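Local coordinates for A-type flavoprotein (Giardia intestinalis, PDB 2Q9U) that scavenges dioxygen, probably by reducing it at a diiron centre with electrons relayed through a bound flavin mononucleotide, at residues D10-I14 with R181-D185; K197-N202 with I298-L303; M211-L215 with Y246-S250; K258-D264 with E287-M293. One frame throughout, in Å; residues are numbered along the deposited sequence.

How the contacts relate
The four contacts illustrate how a two-domain enzyme is built from packing within domains and one seam between them. Contacts 1 and 3 belong to the lactamase-like part and contact 4 to the flavodoxin-like part, while contact 2 joins the two. Contact 2 lies about 17 Å from contact 3 and 14 Å from contact 4, centre to centre, and touches both: Thr200 packs on Tyr246 and Trp249, and Val301 on Leu291, Met293 and Val262. Tyr199 of contact 2 touches the diiron centre; FMN is about 8 Å from the Asn202 side chain and about 7 Å from that of Leu263 in contact 4. Contacts 1 and 4, with centres 37 Å apart, both meet the second subunit.

Contact 1. Residues D10-I14 with R181-D185; sequences DQEMI and RRWAD
A methionine methyl group lying over a tryptophan face, with a water tying the same two residues together, is the unusual element here. It packs the edge of one sheet of the metallo-beta-lactamase-like fold against a loop following the other: 10-14 runs into strand 12-14 of the seven-stranded sheet, and 181-185 comes after strand 166-170 of the six-stranded one. Met13 and Ile14 form a classic beta bulge against strand 17-24, and the chain turns a corner at Met13, whose phi/psi of -83/-41 interrupts extended geometry. Segment 181-185 is loop until a 3-10 turn opens at Ala184. The nearest CA atoms, of Met13 and Arg182, are 7.6 Å apart, so mainly side chains meet, joined by one backbone carbonyl, Met13 O. With chi angles m, t and p, Met13 places CE 3.7 Å from the centroid of the Trp183 six-membered ring, 14° off its normal, in a CH-pi contact; SD is oblique at 5.2 Å from that centroid, and lies 3.7 Å from Arg182 CB. Ile14 CG2 meets the ring edge, 3.9 Å from Trp183 CZ2. Gln11 OE1 accepts from Arg182 NE at 2.9 Å and NH2 at 3.2 Å, while Trp19 makes a cation-pi contact with Arg182. Water 1 completes the bridge: it accepts from Trp183 NE1 at 2.8 Å and donates to Met13 O at 2.9 Å.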
loop_
_atom_site.group_PDB
_atom_site.type_symbol
_atom_site.label_atom_id
_atom_site.label_comp_id
_atom_site.label_asym_id
_atom_site.label_seq_id
_atom_site.Cartn_x
_atom_site.Cartn_y
_atom_site.Cartn_z
ATOM N N ASP A 10 -17.866 2.521 31.758
ATOM C CA ASP A 10 -19.225 2.014 31.485
ATOM C C ASP A 10 -19.971 3.031 30.660
ATOM O O ASP A 10 -19.865 4.234 30.897
ATOM C CB ASP A 10 -19.996 1.753 32.779
ATOM C CG ASP A 10 -19.290 0.753 33.662
ATOM O OD1 ASP A 10 -18.730 -0.234 33.125
ATOM O OD2 ASP A 10 -19.270 0.973 34.892
ATOM N N GLN A 11 -20.705 2.546 29.670
ATOM C CA GLN A 11 -21.251 3.402 28.656
ATOM C C GLN A 11 -22.737 3.102 28.500
ATOM O O GLN A 11 -23.155 2.369 27.612
ATOM C CB GLN A 11 -20.439 3.255 27.344
ATOM C CG GLN A 11 -18.991 3.769 27.513
ATOM C CD GLN A 11 -18.098 3.527 26.308
ATOM O OE1 GLN A 11 -18.489 3.779 25.180
ATOM N NE2 GLN A 11 -16.879 3.051 26.558
ATOM N N GLU A 12 -23.529 3.692 29.399
ATOM C CA GLU A 12 -24.986 3.533 29.382
ATOM C C GLU A 12 -25.575 4.392 28.257
ATOM O O GLU A 12 -25.550 5.617 28.321
ATOM C CB GLU A 12 -25.591 3.882 30.758
ATOM C CG GLU A 12 -26.981 3.259 31.007
ATOM C CD GLU A 12 -27.559 3.611 32.380
ATOM O OE1 GLU A 12 -26.888 4.339 33.133
ATOM O OE2 GLU A 12 -28.681 3.143 32.702
ATOM N N MET A 13 -26.093 3.749 27.219
ATOM C CA MET A 13 -26.569 4.474 26.046
ATOM C C MET A 13 -27.981 4.994 26.224
ATOM O O MET A 13 -28.288 6.146 25.865
ATOM C CB MET A 13 -26.436 3.610 24.827
ATOM C CG MET A 13 -25.001 3.779 24.262
ATOM S SD MET A 13 -24.783 2.752 22.879
ATOM C CE MET A 13 -25.782 3.500 21.589
ATOM N N ILE A 14 -28.801 4.143 26.819
ATOM C CA ILE A 14 -30.153 4.499 27.229
ATOM C C ILE A 14 -30.375 3.803 28.575
ATOM O O ILE A 14 -29.603 2.906 28.927
ATOM C CB ILE A 14 -31.210 4.085 26.164
ATOM C CG1 ILE A 14 -31.057 2.625 25.763
ATOM C CG2 ILE A 14 -31.106 4.978 24.910
ATOM C CD1 ILE A 14 -31.893 2.195 24.592
ATOM N N ARG A 181 -17.667 7.922 19.688
ATOM C CA ARG A 181 -19.082 8.317 19.744
ATOM C C ARG A 181 -19.961 7.085 19.533
ATOM O O ARG A 181 -19.682 6.282 18.671
ATOM C CB ARG A 181 -19.409 9.337 18.631
ATOM C CG ARG A 181 -19.126 10.814 18.961
ATOM C CD ARG A 181 -17.637 11.198 18.986
ATOM N NE ARG A 181 -17.460 12.654 19.133
ATOM C CZ ARG A 181 -17.398 13.519 18.115
ATOM N NH1 ARG A 181 -17.478 13.105 16.852
ATOM N NH2 ARG A 181 -17.261 14.817 18.362
ATOM N N ARG A 182 -21.051 6.980 20.285
ATOM C CA ARG A 182 -21.974 5.869 20.101
ATOM C C ARG A 182 -23.184 6.191 19.255
ATOM O O ARG A 182 -23.868 5.278 18.796
ATOM C CB ARG A 182 -22.392 5.251 21.451
ATOM C CG ARG A 182 -21.183 4.805 22.307
ATOM C CD ARG A 182 -20.332 3.664 21.630
ATOM N NE ARG A 182 -19.023 3.641 22.312
ATOM C CZ ARG A 182 -17.842 3.678 21.738
ATOM N NH1 ARG A 182 -17.713 3.637 20.395
ATOM N NH2 ARG A 182 -16.770 3.708 22.538
ATOM N N TRP A 183 -23.459 7.483 19.046
ATOM C CA TRP A 183 -24.664 7.885 18.325
ATOM C C TRP A 183 -24.336 8.713 17.085
ATOM O O TRP A 183 -23.438 9.549 17.117
ATOM C CB TRP A 183 -25.553 8.742 19.204
ATOM C CG TRP A 183 -26.059 8.107 20.454
ATOM C CD1 TRP A 183 -25.613 8.330 21.725
ATOM C CD2 TRP A 183 -27.150 7.188 20.559
ATOM N NE1 TRP A 183 -26.366 7.599 22.623
ATOM C CE2 TRP A 183 -27.323 6.901 21.938
ATOM C CE3 TRP A 183 -27.998 6.571 19.620
ATOM C CZ2 TRP A 183 -28.302 6.006 22.409
ATOM C CZ3 TRP A 183 -28.996 5.692 20.092
ATOM C CH2 TRP A 183 -29.126 5.420 21.476
ATOM N N ALA A 184 -25.134 8.518 16.042
ATOM C CA ALA A 184 -24.937 9.192 14.753
ATOM C C ALA A 184 -24.982 10.722 14.910
ATOM O O ALA A 184 -24.170 11.453 14.319
ATOM C CB ALA A 184 -26.001 8.712 13.740
ATOM N N ASP A 185 -25.918 11.187 15.744
ATOM C CA ASP A 185 -26.164 12.619 15.945
ATOM C C ASP A 185 -25.005 13.337 16.655
ATOM O O ASP A 185 -24.860 14.557 16.551
ATOM C CB ASP A 185 -27.504 12.811 16.694
ATOM C CG ASP A 185 -27.552 12.050 18.006
ATOM O OD1 ASP A 185 -27.112 12.597 19.030
ATOM O OD2 ASP A 185 -27.990 10.878 18.027
HETATM O O HOH W 1 -26.013 7.964 25.427
#

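Contact 2. Residues K197-N202 with I298-L303; sequences KEYTAN and ITKVAL. With NO3 (nitrate ion), chain C.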
loop_
_atom_site.group_PDB
_atom_site.type_symbol
_atom_site.label_atom_id
_atom_site.label_comp_id
_atom_site.label_asym_id
_atom_site.label_seq_id
_atom_site.Cartn_x
_atom_site.Cartn_y
_atom_site.Cartn_z
ATOM N N LYS A 197 -24.227 4.309 3.571
ATOM C CA LYS A 197 -24.396 3.978 2.136
ATOM C C LYS A 197 -23.311 3.051 1.602
ATOM O O LYS A 197 -23.587 2.130 0.810
ATOM C CB LYS A 197 -24.447 5.244 1.278
ATOM C CG LYS A 197 -25.735 6.034 1.426
ATOM C CD LYS A 197 -25.644 7.334 0.599
ATOM C CE LYS A 197 -26.804 8.265 0.869
ATOM N NZ LYS A 197 -26.654 9.602 0.176
ATOM N N GLU A 198 -22.068 3.266 2.036
ATOM C CA GLU A 198 -20.998 2.378 1.579
ATOM C C GLU A 198 -21.275 0.949 2.082
ATOM O O GLU A 198 -21.048 -0.045 1.365
ATOM C CB GLU A 198 -19.624 2.880 2.057
ATOM C CG GLU A 198 -18.447 2.225 1.315
ATOM C CD GLU A 198 -17.114 2.704 1.845
ATOM O OE1 GLU A 198 -16.838 2.456 3.034
ATOM O OE2 GLU A 198 -16.355 3.335 1.081
ATOM N N TYR A 199 -21.729 0.849 3.331
ATOM C CA TYR A 199 -22.042 -0.478 3.901
ATOM C C TYR A 199 -23.176 -1.154 3.114
ATOM O O TYR A 199 -23.089 -2.343 2.739
ATOM C CB TYR A 199 -22.423 -0.342 5.373
ATOM C CG TYR A 199 -22.522 -1.669 6.055
ATOM C CD1 TYR A 199 -23.698 -2.429 5.986
ATOM C CD2 TYR A 199 -21.435 -2.171 6.793
ATOM C CE1 TYR A 199 -23.801 -3.675 6.632
ATOM C CE2 TYR A 199 -21.526 -3.402 7.448
ATOM C CZ TYR A 199 -22.710 -4.153 7.356
ATOM O OH TYR A 199 -22.763 -5.369 8.008
ATOM N N THR A 200 -24.236 -0.398 2.861
ATOM C CA THR A 200 -25.385 -0.898 2.085
ATOM C C THR A 200 -24.951 -1.425 0.712
ATOM O O THR A 200 -25.288 -2.555 0.316
ATOM C CB THR A 200 -26.438 0.195 1.883
ATOM O OG1 THR A 200 -26.774 0.753 3.152
ATOM C CG2 THR A 200 -27.695 -0.414 1.260
ATOM N N ALA A 201 -24.195 -0.591 -0.007
ATOM C CA ALA A 201 -23.711 -0.927 -1.343
ATOM C C ALA A 201 -22.876 -2.211 -1.351
ATOM O O ALA A 201 -23.050 -3.061 -2.236
ATOM C CB ALA A 201 -22.859 0.288 -1.915
ATOM N N ASN A 202 -21.992 -2.369 -0.354
ATOM C CA ASN A 202 -20.991 -3.455 -0.353
ATOM C C ASN A 202 -21.433 -4.755 0.276
ATOM O O ASN A 202 -20.920 -5.803 -0.076
ATOM C CB ASN A 202 -19.714 -3.017 0.364
ATOM C CG ASN A 202 -18.843 -2.140 -0.510
ATOM O OD1 ASN A 202 -18.005 -2.636 -1.259
ATOM N ND2 ASN A 202 -19.042 -0.830 -0.416
ATOM N N ILE A 298 -12.388 -1.734 -5.049
ATOM C CA ILE A 298 -13.713 -2.249 -5.398
ATOM C C ILE A 298 -14.771 -1.727 -4.403
ATOM O O ILE A 298 -15.944 -1.625 -4.740
ATOM C CB ILE A 298 -13.715 -3.824 -5.464
ATOM C CG1 ILE A 298 -13.201 -4.429 -4.130
ATOM C CG2 ILE A 298 -12.921 -4.321 -6.717
ATOM C CD1 ILE A 298 -13.460 -5.930 -3.967
ATOM N N THR A 299 -14.357 -1.419 -3.171
ATOM C CA THR A 299 -15.293 -0.894 -2.167
ATOM C C THR A 299 -15.890 0.465 -2.604
ATOM O O THR A 299 -17.095 0.731 -2.455
ATOM C CB THR A 299 -14.612 -0.760 -0.778
ATOM O OG1 THR A 299 -13.941 -1.997 -0.474
ATOM C CG2 THR A 299 -15.656 -0.436 0.322
ATOM N N LYS A 300 -15.025 1.312 -3.144
ATOM C CA LYS A 300 -15.436 2.609 -3.668
ATOM C C LYS A 300 -16.220 2.464 -4.991
ATOM O O LYS A 300 -17.161 3.225 -5.264
ATOM C CB LYS A 300 -14.191 3.504 -3.781
ATOM C CG LYS A 300 -13.695 3.831 -2.339
ATOM C CD LYS A 300 -12.374 4.557 -2.246
ATOM C CE LYS A 300 -11.970 4.676 -0.759
ATOM N NZ LYS A 300 -11.628 3.339 -0.113
ATOM N N VAL A 301 -15.836 1.487 -5.799
ATOM C CA VAL A 301 -16.600 1.191 -7.025
ATOM C C VAL A 301 -18.072 0.882 -6.640
ATOM O O VAL A 301 -19.034 1.405 -7.253
ATOM C CB VAL A 301 -15.934 0.032 -7.834
ATOM C CG1 VAL A 301 -16.812 -0.425 -9.002
ATOM C CG2 VAL A 301 -14.528 0.465 -8.366
ATOM N N ALA A 302 -18.241 0.030 -5.636
ATOM C CA ALA A 302 -19.589 -0.330 -5.145
ATOM C C ALA A 302 -20.291 0.910 -4.614
ATOM O O ALA A 302 -21.421 1.186 -4.983
ATOM C CB ALA A 302 -19.520 -1.440 -4.079
ATOM N N LEU A 303 -19.606 1.682 -3.776
ATOM C CA LEU A 303 -20.182 2.929 -3.261
ATOM C C LEU A 303 -20.779 3.839 -4.357
ATOM O O LEU A 303 -21.919 4.335 -4.235
ATOM C CB LEU A 303 -19.111 3.699 -2.490
ATOM C CG LEU A 303 -19.429 5.126 -2.002
ATOM C CD1 LEU A 303 -20.627 5.112 -0.995
ATOM C CD2 LEU A 303 -18.206 5.785 -1.390
HETATM N N NO3 C . -20.348 -7.575 7.703
HETATM O O1 NO3 C . -19.456 -7.094 6.767
HETATM O O2 NO3 C . -20.424 -6.934 8.912
HETATM O O3 NO3 C . -21.195 -8.632 7.446
HETATM O O HOH W 2 -13.755 2.264 1.249
#
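Helices from different domains can cross almost at right angles if small residues sit where they meet; segments 197-202 and 298-303 of helices 189-204 and 298-306 do so at 97°, their axes 8.4 Å apart. Lys197 opens the contact, its CB 4.4 Å from Leu303 CD1. Glu198 lies in the nearest backbone pair, its CA 4.9 Å from that of Leu303 and 3.8 Å from Leu303 CD1. Its extended side chain runs along the other helix, bringing CD within 3.8 Å of Thr299 CG2. Water 2 then donates to Glu198 OE2 at 2.8 Å and accepts from Lys300 NZ at 2.7 Å, an amine also salt-bridged to Asp297 and Asp36. Tyr199 points away from helix 298-306 and touches the diiron centre; its OH is 3.0 Å from NO3 O2, a weak contact with a probable crystallisation ion that His31 also binds. Ala201 fills the crossing: its CB is 3.5 Å from Ala302 O and 4.3 Å from Ala302 CB. Asn202, in a wider pi-type turn, donates through ND2 to Glu198 O (2.8 Å) in its own helix and to Thr299 O (3.2 Å) across the seam, while its OD1 is hydrogen-bonded to Tyr332. Both carbonyls already accept a helical amide, from Asn202 N and Leu303 N. One amide group thus stitches the two domains together without breaking either helix's backbone bonding, its oxygen partnered as well.

Contact 3. Residues M211-L215 with Y246-S250; sequences MRKAL and YDRWS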
loop_
_atom_site.group_PDB
_atom_site.type_symbol
_atom_site.label_atom_id
_atom_site.label_comp_id
_atom_site.label_asym_id
_atom_site.label_seq_id
_atom_site.Cartn_x
_atom_site.Cartn_y
_atom_site.Cartn_z
ATOM N N MET A 211 -34.556 -6.584 2.296
ATOM C CA MET A 211 -34.740 -5.304 3.003
ATOM C C MET A 211 -36.187 -4.802 3.010
ATOM O O MET A 211 -36.651 -4.265 4.036
ATOM C CB MET A 211 -33.789 -4.220 2.470
ATOM C CG MET A 211 -33.939 -2.851 3.191
ATOM S SD MET A 211 -33.481 -2.922 4.954
ATOM C CE MET A 211 -31.703 -3.175 4.789
ATOM N N ARG A 212 -36.888 -4.987 1.884
ATOM C CA ARG A 212 -38.307 -4.623 1.785
ATOM C C ARG A 212 -39.100 -5.380 2.857
ATOM O O ARG A 212 -39.906 -4.774 3.573
ATOM C CB ARG A 212 -38.861 -4.908 0.381
ATOM C CG ARG A 212 -38.466 -3.852 -0.676
ATOM C CD ARG A 212 -39.348 -3.934 -1.943
ATOM N NE ARG A 212 -39.283 -5.241 -2.601
ATOM C CZ ARG A 212 -38.342 -5.633 -3.459
ATOM N NH1 ARG A 212 -37.340 -4.831 -3.792
ATOM N NH2 ARG A 212 -38.408 -6.850 -3.991
ATOM N N LYS A 213 -38.808 -6.679 3.000
ATOM C CA LYS A 213 -39.483 -7.559 3.984
ATOM C C LYS A 213 -39.213 -7.079 5.400
ATOM O O LYS A 213 -40.118 -6.991 6.237
ATOM C CB LYS A 213 -39.026 -9.028 3.815
ATOM C CG LYS A 213 -38.282 -9.726 5.026
ATOM C CD LYS A 213 -36.690 -9.567 5.092
ATOM C CE LYS A 213 -35.953 -10.841 5.458
ATOM N NZ LYS A 213 -35.785 -11.966 4.386
ATOM N N ALA A 214 -37.949 -6.754 5.656
ATOM C CA ALA A 214 -37.503 -6.411 6.978
ATOM C C ALA A 214 -38.133 -5.082 7.368
ATOM O O ALA A 214 -38.628 -4.945 8.479
ATOM C CB ALA A 214 -35.959 -6.335 7.017
ATOM N N LEU A 215 -38.144 -4.119 6.439
ATOM C CA LEU A 215 -38.741 -2.814 6.706
ATOM C C LEU A 215 -40.255 -2.912 6.952
ATOM O O LEU A 215 -40.793 -2.222 7.833
ATOM C CB LEU A 215 -38.414 -1.808 5.597
ATOM C CG LEU A 215 -36.923 -1.430 5.473
ATOM C CD1 LEU A 215 -36.705 -0.552 4.244
ATOM C CD2 LEU A 215 -36.414 -0.748 6.755
ATOM N N TYR A 246 -32.613 3.320 3.430
ATOM C CA TYR A 246 -32.926 1.902 3.224
ATOM C C TYR A 246 -34.244 1.715 2.459
ATOM O O TYR A 246 -34.362 0.849 1.574
ATOM C CB TYR A 246 -33.024 1.174 4.562
ATOM C CG TYR A 246 -31.757 0.589 5.096
ATOM C CD1 TYR A 246 -30.593 0.490 4.319
ATOM C CD2 TYR A 246 -31.728 0.080 6.396
ATOM C CE1 TYR A 246 -29.426 -0.068 4.844
ATOM C CE2 TYR A 246 -30.594 -0.484 6.920
ATOM C CZ TYR A 246 -29.442 -0.560 6.148
ATOM O OH TYR A 246 -28.341 -1.143 6.715
ATOM N N ASP A 247 -35.236 2.522 2.805
ATOM C CA ASP A 247 -36.544 2.424 2.130
ATOM C C ASP A 247 -36.452 2.746 0.632
ATOM O O ASP A 247 -36.962 1.986 -0.197
ATOM C CB ASP A 247 -37.574 3.325 2.806
ATOM C CG ASP A 247 -38.972 3.121 2.233
ATOM O OD1 ASP A 247 -39.454 1.973 2.298
ATOM O OD2 ASP A 247 -39.553 4.089 1.684
ATOM N N ARG A 248 -35.808 3.863 0.296
ATOM C CA ARG A 248 -35.604 4.228 -1.097
ATOM C C ARG A 248 -34.806 3.147 -1.799
ATOM O O ARG A 248 -35.217 2.650 -2.848
ATOM C CB ARG A 248 -34.916 5.592 -1.240
ATOM C CG ARG A 248 -35.841 6.795 -1.013
ATOM C CD ARG A 248 -35.112 8.125 -1.306
ATOM N NE ARG A 248 -33.851 8.229 -0.549
ATOM C CZ ARG A 248 -33.722 8.833 0.630
ATOM N NH1 ARG A 248 -34.778 9.402 1.214
ATOM N NH2 ARG A 248 -32.539 8.864 1.238
ATOM N N TRP A 249 -33.681 2.745 -1.206
ATOM C CA TRP A 249 -32.847 1.723 -1.839
ATOM C C TRP A 249 -33.601 0.410 -2.066
ATOM O O TRP A 249 -33.500 -0.176 -3.146
ATOM C CB TRP A 249 -31.539 1.478 -1.051
ATOM C CG TRP A 249 -30.884 0.200 -1.484
ATOM C CD1 TRP A 249 -30.303 -0.055 -2.703
ATOM C CD2 TRP A 249 -30.798 -1.011 -0.728
ATOM N NE1 TRP A 249 -29.847 -1.354 -2.742
ATOM C CE2 TRP A 249 -30.143 -1.970 -1.547
ATOM C CE3 TRP A 249 -31.223 -1.391 0.567
ATOM C CZ2 TRP A 249 -29.888 -3.282 -1.112
ATOM C CZ3 TRP A 249 -30.972 -2.714 1.003
ATOM C CH2 TRP A 249 -30.310 -3.643 0.158
ATOM N N SER A 250 -34.362 -0.053 -1.068
ATOM C CA SER A 250 -35.118 -1.317 -1.196
ATOM C C SER A 250 -36.122 -1.251 -2.364
ATOM O O SER A 250 -36.499 -2.287 -2.922
ATOM C CB SER A 250 -35.864 -1.687 0.085
ATOM O OG SER A 250 -36.864 -0.721 0.397
#
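At the apolar centre, the Met211 methyl lies on the Tyr246 ring: CE is 3.5 Å from the ring centroid and 6° off its normal, an almost ideal CH-pi approach. Its sulfur is over the same face, SD being 4.2 Å from that centroid, which makes this a Met-aromatic contact too. The t, p, p side chain curls to achieve this, and its stem is covered by Trp249 and Ser250, with Met211 CB 3.5 Å from Trp249 CZ3 and CG 3.8 Å from Ser250 CB. One helical turn on, Leu215 rests its CD1 against the partner backbone, 3.7 Å from Asp247 CA and 3.8 Å from Tyr246 C. This is helix-helix packing in the metallo-beta-lactamase-like part of the protein: segments 211-215 and 246-250 of helices 208-219 and 236-250 run with N-to-C directions 138° apart, axes 9.5 Å from each other. Beyond the two segments, Tyr246 and Trp249 also pack on Thr200 and Leu204 of helix 189-204, and Tyr246 OH is hydrogen-bonded to Phe173 N. Further out the contact turns polar. Ser250 directs its hydroxyl back into its own helix, OG donating to Asp247 O at 2.8 Å, while the Asp247 carboxylate forms a salt bridge with Lys251. At the exposed margin, Arg212 lays its CG 3.5 Å from Ser250 CB and donates from NH1 to Ser250 O at 2.8 Å, where helix 236-250 ends.

Contact 4. Residues K258-D264 with E287-M293; sequences KVTVVLD and ETVLLEM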
loop_
_atom_site.group_PDB
_atom_site.type_symbol
_atom_site.label_atom_id
_atom_site.label_comp_id
_atom_site.label_asym_id
_atom_site.label_seq_id
_atom_site.Cartn_x
_atom_site.Cartn_y
_atom_site.Cartn_z
ATOM N N LYS A 258 -26.238 11.323 -11.550
ATOM C CA LYS A 258 -24.816 11.062 -11.273
ATOM C C LYS A 258 -24.353 9.996 -12.261
ATOM O O LYS A 258 -25.050 8.995 -12.490
ATOM C CB LYS A 258 -24.617 10.599 -9.807
ATOM C CG LYS A 258 -23.151 10.107 -9.463
ATOM C CD LYS A 258 -23.101 9.646 -8.013
ATOM C CE LYS A 258 -21.773 8.943 -7.663
ATOM N NZ LYS A 258 -21.823 8.682 -6.158
ATOM N N VAL A 259 -23.196 10.258 -12.863
ATOM C CA VAL A 259 -22.534 9.315 -13.738
ATOM C C VAL A 259 -21.181 8.950 -13.109
ATOM O O VAL A 259 -20.440 9.842 -12.691
ATOM C CB VAL A 259 -22.308 9.927 -15.133
ATOM C CG1 VAL A 259 -21.560 8.908 -16.060
ATOM C CG2 VAL A 259 -23.648 10.311 -15.752
ATOM N N THR A 260 -20.904 7.654 -12.998
ATOM C CA THR A 260 -19.556 7.175 -12.571
ATOM C C THR A 260 -18.843 6.425 -13.699
ATOM O O THR A 260 -19.449 5.534 -14.313
ATOM C CB THR A 260 -19.644 6.262 -11.335
ATOM O OG1 THR A 260 -20.242 6.993 -10.260
ATOM C CG2 THR A 260 -18.216 5.750 -10.887
ATOM N N VAL A 261 -17.565 6.767 -13.951
ATOM C CA VAL A 261 -16.749 6.034 -14.918
ATOM C C VAL A 261 -15.705 5.211 -14.141
ATOM O O VAL A 261 -15.031 5.741 -13.262
ATOM C CB VAL A 261 -16.047 6.960 -15.926
ATOM C CG1 VAL A 261 -15.239 6.123 -16.932
ATOM C CG2 VAL A 261 -17.096 7.793 -16.665
ATOM N N VAL A 262 -15.654 3.913 -14.401
ATOM C CA VAL A 262 -14.718 3.023 -13.719
ATOM C C VAL A 262 -13.757 2.494 -14.788
ATOM O O VAL A 262 -14.197 1.980 -15.825
ATOM C CB VAL A 262 -15.447 1.834 -13.037
ATOM C CG1 VAL A 262 -14.440 0.872 -12.360
ATOM C CG2 VAL A 262 -16.470 2.357 -11.993
ATOM N N LEU A 263 -12.457 2.649 -14.569
ATOM C CA LEU A 263 -11.533 2.221 -15.612
ATOM C C LEU A 263 -10.174 1.850 -15.081
ATOM O O LEU A 263 -9.862 2.048 -13.902
ATOM C CB LEU A 263 -11.357 3.309 -16.705
ATOM C CG LEU A 263 -10.479 4.528 -16.378
ATOM C CD1 LEU A 263 -9.915 5.187 -17.638
ATOM C CD2 LEU A 263 -11.205 5.534 -15.498
ATOM N N ASP A 264 -9.352 1.338 -15.983
ATOM C CA ASP A 264 -7.930 1.310 -15.723
ATOM C C ASP A 264 -7.265 1.676 -17.059
ATOM O O ASP A 264 -7.899 1.641 -18.107
ATOM C CB ASP A 264 -7.496 -0.075 -15.224
ATOM C CG ASP A 264 -6.191 -0.042 -14.421
ATOM O OD1 ASP A 264 -5.435 0.962 -14.522
ATOM O OD2 ASP A 264 -5.912 -1.039 -13.712
ATOM N N GLU A 287 -23.677 15.087 -11.410
ATOM C CA GLU A 287 -22.387 14.839 -10.762
ATOM C C GLU A 287 -21.647 13.762 -11.574
ATOM O O GLU A 287 -22.276 12.852 -12.151
ATOM C CB GLU A 287 -22.561 14.323 -9.325
ATOM C CG GLU A 287 -21.180 14.201 -8.646
ATOM C CD GLU A 287 -21.207 13.719 -7.225
ATOM O OE1 GLU A 287 -22.231 13.140 -6.801
ATOM O OE2 GLU A 287 -20.169 13.912 -6.548
ATOM N N THR A 288 -20.316 13.879 -11.640
ATOM C CA THR A 288 -19.488 12.905 -12.349
ATOM C C THR A 288 -18.328 12.500 -11.434
ATOM O O THR A 288 -17.702 13.347 -10.823
ATOM C CB THR A 288 -18.902 13.476 -13.664
ATOM O OG1 THR A 288 -18.054 14.596 -13.370
ATOM C CG2 THR A 288 -20.020 13.910 -14.624
ATOM N N VAL A 289 -18.086 11.197 -11.340
ATOM C CA VAL A 289 -17.007 10.627 -10.538
ATOM C C VAL A 289 -16.192 9.735 -11.484
ATOM O O VAL A 289 -16.747 8.935 -12.228
ATOM C CB VAL A 289 -17.596 9.805 -9.326
ATOM C CG1 VAL A 289 -16.495 9.027 -8.566
ATOM C CG2 VAL A 289 -18.356 10.722 -8.364
ATOM N N LEU A 290 -14.871 9.903 -11.471
ATOM C CA LEU A 290 -13.985 9.013 -12.194
ATOM C C LEU A 290 -13.214 8.176 -11.193
ATOM O O LEU A 290 -12.582 8.727 -10.280
ATOM C CB LEU A 290 -13.017 9.837 -13.075
ATOM C CG LEU A 290 -11.954 9.061 -13.902
ATOM C CD1 LEU A 290 -11.661 9.847 -15.143
ATOM C CD2 LEU A 290 -10.650 8.805 -13.137
ATOM N N LEU A 291 -13.256 6.859 -11.372
ATOM C CA LEU A 291 -12.567 5.916 -10.501
ATOM C C LEU A 291 -11.599 5.105 -11.338
ATOM O O LEU A 291 -12.036 4.294 -12.153
ATOM C CB LEU A 291 -13.582 4.953 -9.828
ATOM C CG LEU A 291 -14.658 5.573 -8.940
ATOM C CD1 LEU A 291 -15.500 4.451 -8.329
ATOM C CD2 LEU A 291 -13.992 6.411 -7.832
ATOM N N GLU A 292 -10.296 5.311 -11.144
ATOM C CA GLU A 292 -9.308 4.505 -11.854
ATOM C C GLU A 292 -8.705 3.475 -10.907
ATOM O O GLU A 292 -8.295 3.823 -9.793
ATOM C CB GLU A 292 -8.204 5.388 -12.437
ATOM C CG GLU A 292 -7.290 4.661 -13.433
ATOM C CD GLU A 292 -6.917 5.569 -14.609
ATOM O OE1 GLU A 292 -7.780 6.377 -15.045
ATOM O OE2 GLU A 292 -5.760 5.476 -15.086
ATOM N N MET A 293 -8.637 2.218 -11.355
ATOM C CA MET A 293 -8.395 1.121 -10.412
ATOM C C MET A 293 -7.018 1.182 -9.759
ATOM O O MET A 293 -6.861 0.706 -8.643
ATOM C CB MET A 293 -8.672 -0.259 -11.023
ATOM C CG MET A 293 -10.145 -0.453 -11.467
ATOM S SD MET A 293 -11.360 -0.094 -10.162
ATOM C CE MET A 293 -11.142 -1.366 -8.947
HETATM O O HOH W 3 -21.853 11.245 -4.952
HETATM O O HOH W 4 -4.049 3.641 -13.987
#
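Parallel strands show their logic in the bookkeeping of backbone donors and acceptors, and six hydrogen bonds join this pair in an unbroken ladder. The strands run 13° apart with axes 4.7 Å apart, in register from Lys258 beside Glu287 to Leu263 beside Glu292. Val259 N donates to Glu287 O (2.8 Å) and Val289 N to Val259 O (3.0 Å); Val261 N donates to Val289 O (2.9 Å) and Leu291 N to Val261 O (2.8 Å); Leu263 N meets Leu291 O at 3.0 Å and Met293 N meets Leu263 O at 2.8 Å. The alternate residues Lys258, Thr260 and Val262 turn their backbone groups to strand 310-314 and the residue before it. On the outer side, Thr288 N finds Ser180 OG of the second subunit. Lys258 NZ forms a salt bridge with Asp307 and a hydrogen bond with His304, and reaches Glu287 through water 3, 2.8 Å from NZ and 2.7 Å from Glu287 OE1. Thr260 OG1 is hydrogen-bonded to Ser308, Asp264 OD2 to Ser325 and Glu292 OE1 to His271. Helix 269-283 covers Val261 and Thr288, helix 298-306 Thr260, Val262 and Val289. Strand 258-263, helix 269-283 and strand 287-292 form the first beta-alpha-beta unit of the flavodoxin-like fold, whose strand order is 2-1-3-4-5; beyond Asp264 come FMN-binding residues, Met266 and Tyr267 in the loop and Thr269 and Thr270 opening helix 269-283.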